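Local coordinates for protein 4-methyl-5(B-hydroxyethyl)-thiazole monophosphate biosynthesis enzyme (Vibrio cholerae O1 biovar El Tor, PDB 3OT1) that belongs to the DJ-1/PfpI family and probably takes part in making the thiazole monophosphate precursor of thiamine, at residues V14-G19 / V39-V44. Residues are numbered along the deposited sequence; the frame is centred on the assembly and turned at random.
Sequences VPVAHG and VTMAAV. With NA (sodium ion), chain D.
Val14 and Val16 bond to Thr40, Ala42 and Val44 through both their N-H and C=O groups, the ladder of neighbouring parallel strands, whose short segments run at 28° to each other with Val14 beside Met41, Pro15 beside Ala42 and Val16 beside Ala43. Val14 N donates to Thr40 O at 2.8 Å with an N-H...O angle of 174°, and Ala42 N returns a bond to Val14 O. Val16 N then reaches Ala42 O at 2.9 Å, while Val44 N bonds to Val16 O. Pro15 turns its nitrogen away from strand 39-43, so its lack of an N-H costs this ladder nothing; its CA makes a CA-H...O contact of 3.2 Å with Ala42 O.

The side chain of Val16 can be followed outward. CB leaves the backbone on the sheet face it shares with Val14, Met41 and Ala43. With chi1 of Val16 at -66°, CG2 is held between the backbone N and the carbonyl carbon, which brings it 3.7 Å from Ala42 O and near CB of Ala43. Val16 CG1, anti to the carbonyl carbon, lies 4.2 Å from CE of selenomethionine Met41 in one of that residue's two conformers, a tentative contact.

These strands are the two beta elements of a right-handed beta-alpha-beta crossover in the Rossmann-like sheet of the DJ-1/PfpI fold; the connecting helix 22-34 covers this face, Thr25 meeting Val16 and Val29 meeting Met41. On the opposite face Pro15 packs on Phe87 of helix 81-88.

Further along, a water accepts from His18 N and donates to Val44 O. Ala43 O, directed away from Val16, binds a sodium ion at 2.3 Å, whose other ligands include Gly45 O, Thr63 OG1, Glu65 OE1 and a water.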
loop_
_atom_site.group_PDB
_atom_site.type_symbol
_atom_site.label_atom_id
_atom_site.label_comp_id
_atom_site.label_asym_id
_atom_site.label_seq_id
_atom_site.Cartn_x
_atom_site.Cartn_y
_atom_site.Cartn_z
ATOM N N VAL B 14 -10.715 4.833 10.528
ATOM C CA VAL B 14 -10.649 4.170 9.245
ATOM C C VAL B 14 -11.529 2.916 9.314
ATOM O O VAL B 14 -11.095 1.852 9.783
ATOM C CB VAL B 14 -9.197 3.796 8.867
ATOM C CG1 VAL B 14 -9.157 3.107 7.506
ATOM C CG2 VAL B 14 -8.291 5.026 8.921
ATOM N N PRO B 15 -12.773 3.004 8.819
ATOM C CA PRO B 15 -13.610 1.811 8.756
ATOM C C PRO B 15 -13.086 0.828 7.720
ATOM O O PRO B 15 -12.539 1.218 6.693
ATOM C CB PRO B 15 -14.966 2.368 8.337
ATOM C CG PRO B 15 -14.909 3.847 8.720
ATOM C CD PRO B 15 -13.501 4.213 8.388
ATOM N N VAL B 16 -13.270 -0.453 8.016
ATOM C CA VAL B 16 -12.952 -1.518 7.109
ATOM C C VAL B 16 -14.092 -2.510 7.071
ATOM O O VAL B 16 -14.837 -2.665 8.042
ATOM C CB VAL B 16 -11.614 -2.220 7.493
ATOM C CG1 VAL B 16 -10.449 -1.269 7.336
ATOM C CG2 VAL B 16 -11.689 -2.853 8.862
ATOM N N ALA B 17 -14.205 -3.222 5.955
ATOM C CA ALA B 17 -15.238 -4.232 5.777
ATOM C C ALA B 17 -14.672 -5.375 4.931
ATOM O O ALA B 17 -13.638 -5.238 4.301
ATOM C CB ALA B 17 -16.473 -3.620 5.066
ATOM N N HIS B 18 -15.370 -6.500 4.951
ATOM C CA HIS B 18 -15.107 -7.568 4.002
ATOM C C HIS B 18 -15.124 -6.961 2.602
ATOM O O HIS B 18 -16.092 -6.321 2.206
ATOM C CB HIS B 18 -16.154 -8.651 4.141
ATOM C CG HIS B 18 -15.924 -9.795 3.229
ATOM N ND1 HIS B 18 -15.112 -10.856 3.550
ATOM C CD2 HIS B 18 -16.377 -10.024 1.978
ATOM C CE1 HIS B 18 -15.107 -11.713 2.545
ATOM N NE2 HIS B 18 -15.853 -11.222 1.576
ATOM N N GLY B 19 -14.052 -7.147 1.849
ATOM C CA GLY B 19 -13.944 -6.614 0.522
ATOM C C GLY B 19 -13.349 -5.228 0.414
ATOM O O GLY B 19 -13.224 -4.715 -0.706
ATOM N N VAL B 39 -4.557 6.362 14.773
ATOM C CA VAL B 39 -5.412 5.803 13.734
ATOM C C VAL B 39 -6.101 4.562 14.256
ATOM O O VAL B 39 -5.466 3.628 14.730
ATOM C CB VAL B 39 -4.600 5.475 12.465
ATOM C CG1 VAL B 39 -5.554 4.983 11.375
ATOM C CG2 VAL B 39 -3.797 6.702 11.998
ATOM N N THR B 40 -7.425 4.572 14.200
ATOM C CA THR B 40 -8.243 3.467 14.634
ATOM C C THR B 40 -8.917 2.818 13.437
ATOM O O THR B 40 -9.735 3.444 12.771
ATOM C CB THR B 40 -9.342 3.948 15.613
ATOM O OG1 THR B 40 -8.723 4.595 16.733
ATOM C CG2 THR B 40 -10.205 2.792 16.088
HETATM N N MSE B 41 -8.602 1.550 13.211
HETATM C CA MSE B 41 -9.332 0.737 12.253
HETATM C C MSE B 41 -10.526 0.117 12.955
HETATM O O MSE B 41 -10.377 -0.444 14.047
HETATM C CB MSE B 41 -8.399 -0.339 11.692
HETATM C CG MSE B 41 -7.224 0.224 10.909
HETATM SE SE MSE B 41 -5.861 -1.115 10.518
HETATM C CE MSE B 41 -7.162 -2.425 9.728
ATOM N N ALA B 42 -11.709 0.210 12.332
ATOM C CA ALA B 42 -12.939 -0.277 12.937
ATOM C C ALA B 42 -13.730 -1.088 11.909
ATOM O O ALA B 42 -13.955 -0.614 10.799
ATOM C CB ALA B 42 -13.797 0.888 13.466
ATOM N N ALA B 43 -14.159 -2.287 12.292
ATOM C CA ALA B 43 -14.748 -3.212 11.340
ATOM C C ALA B 43 -16.267 -3.104 11.269
ATOM O O ALA B 43 -16.936 -3.123 12.309
ATOM C CB ALA B 43 -14.370 -4.665 11.660
ATOM N N VAL B 44 -16.797 -3.069 10.051
ATOM C CA VAL B 44 -18.211 -3.245 9.800
ATOM C C VAL B 44 -18.519 -4.740 9.941
ATOM O O VAL B 44 -17.797 -5.583 9.407
ATOM C CB VAL B 44 -18.573 -2.713 8.408
ATOM C CG1 VAL B 44 -20.015 -3.001 8.049
ATOM C CG2 VAL B 44 -18.267 -1.214 8.337
HETATM NA NA NA D . -18.399 -4.266 13.650
HETATM O O HOH W 1 -17.739 -6.438 6.715
HETATM O O HOH W 2 -16.580 -5.697 14.386
#